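Type III secretion system effector HopBA1 (Pseudomonas syringae pv. aptata, PDB 5T09) acts as a virulence factor recognized by the Arabidopsis disease resistance protein RBA1, whose self-association it enhances, triggering plant cell death. Local coordinates at residues N28-P32 with S220-N224; N47-G53 with M205-I211; G76-V82 with A182-W188. All blocks are in the same frame, centred on the assembly; numbering follows the deposited sequence.

Contact 1. Residues N28-P32 with S220-N224; sequences NVRPP and SSRIN
P32 lays its pyrrolidine ring along the backbone of S221 and R222: ring atom P32 CG comes to 3.4 Å from R222 N, and P32 CB meets S221 CB at 3.7 Å. P32 CD, beside them, faces the CA and C of R222, so the ring rests mainly on main-chain atoms and does not reach the arginine's side chain. The touching parts of 28-32 and 220-224 run almost oppositely, their end-to-end directions 158° apart. They are nevertheless not a β pair: the CA atoms of P31 and I223 stand 6.3 Å apart, and the two segments share no hydrogen bond.

Next to the ring, V29 and I223 meet by their branches. With V29 CG1 opposite its own backbone N (chi1 -177°), this methyl is carried to the isoleucine and lies 3.9 Å from I223 CG1. I223 swings CG1 to the side of its backbone N (chi1 -71°) and extends the chain from there, which places I223 CD1 4.0 Å from V29 CG1 and 4.2 Å from P31 CG. One methyl thus touches both the valine and the first proline.

R222 points the other way. Its NH2 donates to S220 O at 3.1 Å, from above the carbonyl plane but within the guanidinium plane, and also forms a salt bridge with D214. S221 OG bonds to A235 N, while T39 of helix 36-46 touches both S221 and P32.

Two consecutive prolines bring no amide hydrogen, and the polar ends of S221 and R222 are bonded to groups outside 28-32. The chemistry therefore implies a purely van der Waals seam at the surface, burying 230 Å², by which the loop before helix 36-46 lies against outermost strand 222-223 without extending the sheet.

Contact 2. Residues N47-G53 with M205-I211; sequences NNLVYIG and MRPGLVI. With K (potassium ion), chain B.
Strands 49-53 and 209-211 run parallel, their axes 4.5 Å apart at closest and inclined by 20°, with V50, Y51 and I52 opposite L209, V210 and I211. They are neighbours in the parallel β core of this EreA/ChaN-like α/β fold, and four backbone hydrogen bonds join them in the alternating pattern of parallel strands: L209 N to L49 O, Y51 N to L209 O, I211 N to Y51 O and G53 N to I211 O.

On the V50 and I52 side the packing is apolar, V50 CG1 meeting I211 CD1 at 3.7 Å, and helix 36-46 lies against L209, I211 and I52. N47 crosses L209 at about a right angle, its amide held by N28 N and A43 O.

Y51 and V210 share the opposite face, V210 CG2 lying obliquely against Y51 CD2. The tyrosine CG lies beside the backbone N (chi1 -66°), and the ring reaches back along the other segment until Y51 OH donates to R206 O at 2.7 Å, in the carbonyl plane and on a lone pair. Water 1 donates to the same hydroxyl, 2.8 Å from its O to Y51 OH, and accepts from R206 NH2, so the hydroxyl is tied to R206 twice, directly to its carbonyl O and through the water to its guanidinium. G208 CA sits at the ring's edge, 3.9 Å from Y51 CE2. Selenium of the selenomethionine M205 lies 5.1 Å from the ring centroid, 53° off the normal, an oblique Met-aromatic contact.

R206, salt-bridged to D170 through NE, offers one guanidinium face to L49 CD2, which stands 3.9 Å above that plane near the rim. The R206 side chain also touches A173 and T174 of helix 166-179. At the start of the segment, M205 O binds the potassium ion at 2.7 Å, joined there by the carbonyl oxygens of D200 and P202.

Contact 3. Residues G76-V82 with A182-W188; sequences GVDHLAV and ANKSIVW
K184 O is gripped by two successive amides, D78 N at 3.0 Å and, weakly, H79 N at 3.5 Å. This double use marks a β bulge: V77 pairs with K184 but H79 with S185, a shift of one residue. D78, with psi of -5°, makes the kink, and its two carboxylate oxygens have different partners: D78 OD2 takes N183 N at 3.1 Å on its anti side, while D78 OD1 is salt-bridged to K73.

Past the bulge the pairing is regular, with A81 N to I186 O and W188 N to A81 O nearly straight. H79 CG lies opposite its backbone N (chi1 -178°), which carries H79 ND1 to 2.9 Å from S185 OG, a weak, bent bond; H79 NE2 goes to S138 OG.

On the other face L80 CD1 meets I186 CG2 at 3.8 Å, V77 crosses I186 at about a right angle, and V82 CG1 approaches W188 CE3 obliquely at 3.9 Å. The indole NE1 is bonded to D54 OD1.

Helix 60-74 covers I186 and W188, and helix 166-179 covers H79, A81 and V187. G76 ends the former in a Schellman motif immediately before strand 77-82. Parallel strands with helices packed on both faces are characteristic of a three-layer α/β/α sandwich.

How the contacts relate
All three contacts reach one mixed sheet, ordered 136-141, 77-82, 184-190, 49-54, 209-214, 232-235, 222-223. Contacts 2 and 3 lie in its parallel part, centres 10 Å apart, and are stitched together by backbone bonds between neighbouring strands 49-54 and 184-190. Contact 1 sits at the antiparallel end, its centre 13 Å from that of contact 2 and 20 Å from that of contact 3; N28 N and N47 OD1, probably hydrogen-bonded, connect it with contact 2. Along the chain contact 3 is nested inside contact 2, and contact 2 inside contact 1. Segments 100 to 188 residues apart thus meet at one sheet, contact 2 supplying one of three potassium-site residues.

Contact 1. Residues N28-P32 with S220-N224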
loop_
_atom_site.group_PDB
_atom_site.type_symbol
_atom_site.label_atom_id
_atom_site.label_comp_id
_atom_site.label_asym_id
_atom_site.label_seq_id
_atom_site.Cartn_x
_atom_site.Cartn_y
_atom_site.Cartn_z
ATOM N N ASN A 28 -10.013 -13.593 3.980
ATOM C CA ASN A 28 -9.530 -14.969 3.967
ATOM C C ASN A 28 -8.031 -14.957 4.244
ATOM O O ASN A 28 -7.256 -14.410 3.453
ATOM C CB ASN A 28 -9.829 -15.643 2.628
ATOM C CG ASN A 28 -11.317 -15.820 2.382
ATOM O OD1 ASN A 28 -11.900 -16.841 2.749
ATOM N ND2 ASN A 28 -11.938 -14.826 1.758
ATOM N N VAL A 29 -7.630 -15.552 5.362
ATOM C CA VAL A 29 -6.241 -15.545 5.806
ATOM C C VAL A 29 -5.685 -16.944 5.565
ATOM O O VAL A 29 -5.945 -17.872 6.337
ATOM C CB VAL A 29 -6.112 -15.131 7.276
ATOM C CG1 VAL A 29 -4.644 -15.066 7.682
ATOM C CG2 VAL A 29 -6.790 -13.788 7.512
ATOM N N ARG A 30 -4.911 -17.094 4.487
ATOM C CA ARG A 30 -4.276 -18.356 4.127
ATOM C C ARG A 30 -2.821 -18.341 4.571
ATOM O O ARG A 30 -2.122 -17.347 4.324
ATOM C CB ARG A 30 -4.361 -18.573 2.618
ATOM C CG ARG A 30 -3.951 -19.962 2.156
ATOM C CD ARG A 30 -4.674 -20.365 0.873
ATOM N NE ARG A 30 -6.121 -20.460 1.055
ATOM C CZ ARG A 30 -6.963 -20.960 0.153
ATOM N NH1 ARG A 30 -6.511 -21.423 -1.005
ATOM N NH2 ARG A 30 -8.263 -21.004 0.414
ATOM N N PRO A 31 -2.317 -19.383 5.230
ATOM C CA PRO A 31 -0.911 -19.380 5.659
ATOM C C PRO A 31 0.018 -19.092 4.492
ATOM O O PRO A 31 -0.109 -19.716 3.427
ATOM C CB PRO A 31 -0.707 -20.799 6.206
ATOM C CG PRO A 31 -2.057 -21.203 6.677
ATOM C CD PRO A 31 -3.034 -20.572 5.721
ATOM N N PRO A 32 0.965 -18.163 4.655
ATOM C CA PRO A 32 1.783 -17.726 3.514
ATOM C C PRO A 32 2.351 -18.891 2.712
ATOM O O PRO A 32 2.798 -19.897 3.266
ATOM C CB PRO A 32 2.893 -16.904 4.176
ATOM C CG PRO A 32 2.261 -16.362 5.400
ATOM C CD PRO A 32 1.309 -17.424 5.884
ATOM N N SER A 220 10.154 -15.716 9.335
ATOM C CA SER A 220 9.658 -16.047 8.011
ATOM C C SER A 220 8.242 -15.511 7.866
ATOM O O SER A 220 7.589 -15.155 8.851
ATOM C CB SER A 220 9.672 -17.562 7.771
ATOM O OG SER A 220 10.959 -18.105 8.011
ATOM N N SER A 221 7.775 -15.444 6.622
ATOM C CA SER A 221 6.409 -15.013 6.369
ATOM C C SER A 221 5.441 -15.870 7.173
ATOM O O SER A 221 5.589 -17.091 7.254
ATOM C CB SER A 221 6.093 -15.104 4.876
ATOM O OG SER A 221 7.018 -14.339 4.119
ATOM N N ARG A 222 4.447 -15.223 7.778
ATOM C CA ARG A 222 3.630 -15.903 8.772
ATOM C C ARG A 222 2.333 -15.140 8.990
ATOM O O ARG A 222 2.199 -13.976 8.606
ATOM C CB ARG A 222 4.388 -16.030 10.095
ATOM C CG ARG A 222 4.733 -14.676 10.700
ATOM C CD ARG A 222 5.809 -14.781 11.766
ATOM N NE ARG A 222 6.079 -13.479 12.375
ATOM C CZ ARG A 222 7.032 -12.636 11.984
ATOM N NH1 ARG A 222 7.179 -11.477 12.611
ATOM N NH2 ARG A 222 7.839 -12.939 10.974
ATOM N N ILE A 223 1.377 -15.819 9.624
ATOM C CA ILE A 223 0.202 -15.141 10.155
ATOM C C ILE A 223 0.612 -14.343 11.384
ATOM O O ILE A 223 1.447 -14.785 12.183
ATOM C CB ILE A 223 -0.900 -16.164 10.481
ATOM C CG1 ILE A 223 -1.491 -16.719 9.183
ATOM C CG2 ILE A 223 -1.998 -15.535 11.344
ATOM C CD1 ILE A 223 -2.381 -17.929 9.365
ATOM N N ASN A 224 0.036 -13.154 11.540
ATOM C CA ASN A 224 0.400 -12.284 12.652
ATOM C C ASN A 224 -0.351 -12.710 13.906
ATOM O O ASN A 224 -1.587 -12.725 13.921
ATOM C CB ASN A 224 0.094 -10.824 12.330
ATOM C CG ASN A 224 0.411 -9.901 13.491
ATOM O OD1 ASN A 224 1.181 -10.254 14.386
ATOM N ND2 ASN A 224 -0.187 -8.717 13.490
#

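Contact 2. Residues N47-G53 with M205-I211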
loop_
_atom_site.group_PDB
_atom_site.type_symbol
_atom_site.label_atom_id
_atom_site.label_comp_id
_atom_site.label_asym_id
_atom_site.label_seq_id
_atom_site.Cartn_x
_atom_site.Cartn_y
_atom_site.Cartn_z
ATOM N N ASN A 47 -8.490 -12.746 -1.622
ATOM C CA ASN A 47 -9.262 -11.618 -1.121
ATOM C C ASN A 47 -9.553 -10.636 -2.246
ATOM O O ASN A 47 -8.746 -10.453 -3.161
ATOM C CB ASN A 47 -8.524 -10.879 0.005
ATOM C CG ASN A 47 -8.458 -11.682 1.283
ATOM O OD1 ASN A 47 -9.381 -11.649 2.095
ATOM N ND2 ASN A 47 -7.359 -12.402 1.475
ATOM N N ASN A 48 -10.717 -9.989 -2.155
ATOM C CA ASN A 48 -11.053 -8.905 -3.068
ATOM C C ASN A 48 -10.326 -7.612 -2.729
ATOM O O ASN A 48 -10.217 -6.736 -3.594
ATOM C CB ASN A 48 -12.561 -8.647 -3.062
ATOM C CG ASN A 48 -13.342 -9.735 -3.768
ATOM O OD1 ASN A 48 -12.831 -10.386 -4.680
ATOM N ND2 ASN A 48 -14.589 -9.935 -3.354
ATOM N N LEU A 49 -9.826 -7.473 -1.502
ATOM C CA LEU A 49 -9.149 -6.254 -1.085
ATOM C C LEU A 49 -7.992 -6.614 -0.169
ATOM O O LEU A 49 -8.177 -7.324 0.825
ATOM C CB LEU A 49 -10.118 -5.300 -0.375
ATOM C CG LEU A 49 -9.530 -3.976 0.121
ATOM C CD1 LEU A 49 -8.983 -3.155 -1.032
ATOM C CD2 LEU A 49 -10.581 -3.185 0.881
ATOM N N VAL A 50 -6.805 -6.122 -0.516
ATOM C CA VAL A 50 -5.592 -6.322 0.266
ATOM C C VAL A 50 -4.988 -4.959 0.564
ATOM O O VAL A 50 -4.925 -4.093 -0.316
ATOM C CB VAL A 50 -4.572 -7.212 -0.477
ATOM C CG1 VAL A 50 -3.239 -7.256 0.267
ATOM C CG2 VAL A 50 -5.130 -8.620 -0.657
ATOM N N TYR A 51 -4.544 -4.770 1.801
ATOM C CA TYR A 51 -3.816 -3.575 2.205
ATOM C C TYR A 51 -2.348 -3.926 2.386
ATOM O O TYR A 51 -2.021 -4.881 3.098
ATOM C CB TYR A 51 -4.375 -2.998 3.507
ATOM C CG TYR A 51 -5.780 -2.453 3.404
ATOM C CD1 TYR A 51 -6.007 -1.136 3.033
ATOM C CD2 TYR A 51 -6.878 -3.252 3.682
ATOM C CE1 TYR A 51 -7.292 -0.629 2.944
ATOM C CE2 TYR A 51 -8.163 -2.758 3.593
ATOM C CZ TYR A 51 -8.364 -1.446 3.223
ATOM O OH TYR A 51 -9.639 -0.949 3.133
ATOM N N ILE A 52 -1.472 -3.157 1.747
ATOM C CA ILE A 52 -0.030 -3.294 1.917
ATOM C C ILE A 52 0.427 -2.156 2.818
ATOM O O ILE A 52 0.428 -0.990 2.409
ATOM C CB ILE A 52 0.712 -3.273 0.575
ATOM C CG1 ILE A 52 0.289 -4.464 -0.288
ATOM C CG2 ILE A 52 2.231 -3.293 0.801
ATOM C CD1 ILE A 52 0.877 -4.449 -1.689
ATOM N N GLY A 53 0.821 -2.491 4.046
ATOM C CA GLY A 53 1.273 -1.489 4.987
ATOM C C GLY A 53 2.686 -1.044 4.680
ATOM O O GLY A 53 3.643 -1.790 4.908
HETATM N N MSE A 205 -12.210 2.151 7.015
HETATM C CA MSE A 205 -11.982 1.667 5.656
HETATM C C MSE A 205 -12.656 0.310 5.463
HETATM O O MSE A 205 -13.055 -0.334 6.432
HETATM C CB MSE A 205 -10.480 1.568 5.356
HETATM C CG MSE A 205 -9.690 2.816 5.748
HETATM SE SE MSE A 205 -7.812 2.781 5.198
HETATM C CE MSE A 205 -8.072 3.169 3.300
ATOM N N ARG A 206 -12.785 -0.118 4.209
ATOM C CA ARG A 206 -13.472 -1.364 3.916
ATOM C C ARG A 206 -12.673 -2.558 4.442
ATOM O O ARG A 206 -11.438 -2.533 4.451
ATOM C CB ARG A 206 -13.678 -1.522 2.415
ATOM C CG ARG A 206 -14.532 -0.449 1.777
ATOM C CD ARG A 206 -14.287 -0.416 0.282
ATOM N NE ARG A 206 -12.926 0.017 -0.017
ATOM C CZ ARG A 206 -12.346 -0.089 -1.208
ATOM N NH1 ARG A 206 -13.005 -0.618 -2.230
ATOM N NH2 ARG A 206 -11.105 0.338 -1.374
ATOM N N PRO A 207 -13.351 -3.626 4.861
ATOM C CA PRO A 207 -12.623 -4.819 5.316
ATOM C C PRO A 207 -11.715 -5.363 4.223
ATOM O O PRO A 207 -12.079 -5.401 3.046
ATOM C CB PRO A 207 -13.739 -5.811 5.666
ATOM C CG PRO A 207 -14.958 -4.980 5.855
ATOM C CD PRO A 207 -14.809 -3.816 4.932
ATOM N N GLY A 208 -10.523 -5.784 4.624
ATOM C CA GLY A 208 -9.584 -6.370 3.686
ATOM C C GLY A 208 -8.448 -7.039 4.424
ATOM O O GLY A 208 -8.246 -6.834 5.624
ATOM N N LEU A 209 -7.705 -7.850 3.678
ATOM C CA LEU A 209 -6.518 -8.512 4.202
ATOM C C LEU A 209 -5.387 -7.494 4.301
ATOM O O LEU A 209 -5.024 -6.867 3.302
ATOM C CB LEU A 209 -6.140 -9.682 3.292
ATOM C CG LEU A 209 -5.062 -10.691 3.712
ATOM C CD1 LEU A 209 -3.655 -10.145 3.512
ATOM C CD2 LEU A 209 -5.267 -11.125 5.149
ATOM N N VAL A 210 -4.837 -7.321 5.502
ATOM C CA VAL A 210 -3.773 -6.355 5.750
ATOM C C VAL A 210 -2.453 -7.101 5.867
ATOM O O VAL A 210 -2.347 -8.081 6.616
ATOM C CB VAL A 210 -4.047 -5.530 7.019
ATOM C CG1 VAL A 210 -2.913 -4.543 7.268
ATOM C CG2 VAL A 210 -5.374 -4.793 6.895
ATOM N N ILE A 211 -1.447 -6.628 5.136
ATOM C CA ILE A 211 -0.112 -7.210 5.139
ATOM C C ILE A 211 0.837 -6.258 5.853
ATOM O O ILE A 211 0.790 -5.042 5.637
ATOM C CB ILE A 211 0.383 -7.492 3.708
ATOM C CG1 ILE A 211 -0.518 -8.529 3.033
ATOM C CG2 ILE A 211 1.850 -7.955 3.726
ATOM C CD1 ILE A 211 -0.160 -8.830 1.589
HETATM K K K B . -13.028 -1.526 8.823
HETATM O O HOH W 1 -10.183 1.118 1.257
#

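Contact 3. Residues G76-V82 with A182-W188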
loop_
_atom_site.group_PDB
_atom_site.type_symbol
_atom_site.label_atom_id
_atom_site.label_comp_id
_atom_site.label_asym_id
_atom_site.label_seq_id
_atom_site.Cartn_x
_atom_site.Cartn_y
_atom_site.Cartn_z
ATOM N N GLY A 76 -6.172 -11.435 -10.668
ATOM C CA GLY A 76 -7.408 -10.677 -10.635
ATOM C C GLY A 76 -7.274 -9.268 -10.103
ATOM O O GLY A 76 -8.293 -8.581 -9.964
ATOM N N VAL A 77 -6.061 -8.810 -9.801
ATOM C CA VAL A 77 -5.849 -7.455 -9.299
ATOM C C VAL A 77 -5.878 -6.503 -10.490
ATOM O O VAL A 77 -4.985 -6.531 -11.339
ATOM C CB VAL A 77 -4.529 -7.339 -8.528
ATOM C CG1 VAL A 77 -4.313 -5.906 -8.037
ATOM C CG2 VAL A 77 -4.509 -8.315 -7.359
ATOM N N ASP A 78 -6.908 -5.660 -10.554
ATOM C CA ASP A 78 -7.047 -4.681 -11.622
ATOM C C ASP A 78 -6.799 -3.250 -11.165
ATOM O O ASP A 78 -6.785 -2.344 -12.005
ATOM C CB ASP A 78 -8.451 -4.769 -12.236
ATOM C CG ASP A 78 -8.753 -6.141 -12.807
ATOM O OD1 ASP A 78 -7.858 -6.729 -13.448
ATOM O OD2 ASP A 78 -9.884 -6.632 -12.613
ATOM N N HIS A 79 -6.589 -3.023 -9.870
ATOM C CA HIS A 79 -6.530 -1.672 -9.333
ATOM C C HIS A 79 -5.519 -1.618 -8.201
ATOM O O HIS A 79 -5.533 -2.474 -7.310
ATOM C CB HIS A 79 -7.908 -1.233 -8.829
ATOM C CG HIS A 79 -7.937 0.165 -8.297
ATOM N ND1 HIS A 79 -8.587 0.501 -7.130
ATOM C CD2 HIS A 79 -7.405 1.313 -8.777
ATOM C CE1 HIS A 79 -8.449 1.796 -6.909
ATOM N NE2 HIS A 79 -7.735 2.313 -7.893
ATOM N N LEU A 80 -4.650 -0.609 -8.241
ATOM C CA LEU A 80 -3.678 -0.347 -7.185
ATOM C C LEU A 80 -3.822 1.109 -6.763
ATOM O O LEU A 80 -3.498 2.019 -7.532
ATOM C CB LEU A 80 -2.255 -0.647 -7.658
ATOM C CG LEU A 80 -1.124 -0.254 -6.707
ATOM C CD1 LEU A 80 -1.195 -1.045 -5.410
ATOM C CD2 LEU A 80 0.216 -0.452 -7.397
ATOM N N ALA A 81 -4.303 1.327 -5.544
ATOM C CA ALA A 81 -4.560 2.660 -5.014
ATOM C C ALA A 81 -3.488 2.980 -3.980
ATOM O O ALA A 81 -3.300 2.222 -3.021
ATOM C CB ALA A 81 -5.957 2.725 -4.402
ATOM N N VAL A 82 -2.776 4.093 -4.175
ATOM C CA VAL A 82 -1.546 4.357 -3.436
ATOM C C VAL A 82 -1.622 5.703 -2.727
ATOM O O VAL A 82 -2.175 6.675 -3.257
ATOM C CB VAL A 82 -0.311 4.303 -4.359
ATOM C CG1 VAL A 82 -0.283 2.980 -5.107
ATOM C CG2 VAL A 82 -0.293 5.485 -5.330
ATOM N N ALA A 182 -13.116 -2.907 -11.221
ATOM C CA ALA A 182 -12.032 -3.766 -10.766
ATOM C C ALA A 182 -12.581 -5.016 -10.090
ATOM O O ALA A 182 -13.485 -4.941 -9.251
ATOM C CB ALA A 182 -11.121 -3.007 -9.803
ATOM N N ASN A 183 -12.036 -6.171 -10.465
ATOM C CA ASN A 183 -12.303 -7.391 -9.714
ATOM C C ASN A 183 -11.727 -7.284 -8.306
ATOM O O ASN A 183 -12.465 -7.286 -7.313
ATOM C CB ASN A 183 -11.714 -8.594 -10.453
ATOM C CG ASN A 183 -12.347 -9.904 -10.035
ATOM O OD1 ASN A 183 -13.568 -10.000 -9.898
ATOM N ND2 ASN A 183 -11.519 -10.923 -9.826
ATOM N N LYS A 184 -10.407 -7.165 -8.205
ATOM C CA LYS A 184 -9.718 -7.032 -6.932
ATOM C C LYS A 184 -8.857 -5.778 -6.944
ATOM O O LYS A 184 -8.389 -5.338 -7.999
ATOM C CB LYS A 184 -8.848 -8.256 -6.651
ATOM C CG LYS A 184 -9.606 -9.561 -6.726
ATOM C CD LYS A 184 -8.692 -10.741 -6.508
ATOM C CE LYS A 184 -9.478 -12.034 -6.441
ATOM N NZ LYS A 184 -8.577 -13.193 -6.247
ATOM N N SER A 185 -8.653 -5.207 -5.757
ATOM C CA SER A 185 -7.863 -3.997 -5.596
ATOM C C SER A 185 -6.870 -4.173 -4.456
ATOM O O SER A 185 -7.094 -4.953 -3.527
ATOM C CB SER A 185 -8.755 -2.779 -5.314
ATOM O OG SER A 185 -7.985 -1.597 -5.242
ATOM N N ILE A 186 -5.761 -3.443 -4.550
ATOM C CA ILE A 186 -4.787 -3.337 -3.472
ATOM C C ILE A 186 -4.677 -1.871 -3.092
ATOM O O ILE A 186 -4.591 -1.001 -3.969
ATOM C CB ILE A 186 -3.413 -3.901 -3.882
ATOM C CG1 ILE A 186 -3.510 -5.409 -4.101
ATOM C CG2 ILE A 186 -2.355 -3.576 -2.820
ATOM C CD1 ILE A 186 -2.285 -6.021 -4.742
ATOM N N VAL A 187 -4.689 -1.599 -1.790
ATOM C CA VAL A 187 -4.450 -0.268 -1.248
ATOM C C VAL A 187 -3.084 -0.280 -0.578
ATOM O O VAL A 187 -2.829 -1.101 0.312
ATOM C CB VAL A 187 -5.554 0.148 -0.261
ATOM C CG1 VAL A 187 -5.161 1.405 0.507
ATOM C CG2 VAL A 187 -6.858 0.365 -1.005
ATOM N N TRP A 188 -2.215 0.633 -1.003
ATOM C CA TRP A 188 -0.825 0.686 -0.562
ATOM C C TRP A 188 -0.606 2.030 0.117
ATOM O O TRP A 188 -0.681 3.080 -0.531
ATOM C CB TRP A 188 0.114 0.490 -1.753
ATOM C CG TRP A 188 1.577 0.528 -1.437
ATOM C CD1 TRP A 188 2.166 0.419 -0.213
ATOM C CD2 TRP A 188 2.639 0.681 -2.382
ATOM N NE1 TRP A 188 3.534 0.492 -0.339
ATOM C CE2 TRP A 188 3.848 0.654 -1.664
ATOM C CE3 TRP A 188 2.682 0.837 -3.771
ATOM C CZ2 TRP A 188 5.088 0.783 -2.287
ATOM C CZ3 TRP A 188 3.911 0.963 -4.386
ATOM C CH2 TRP A 188 5.097 0.940 -3.646
#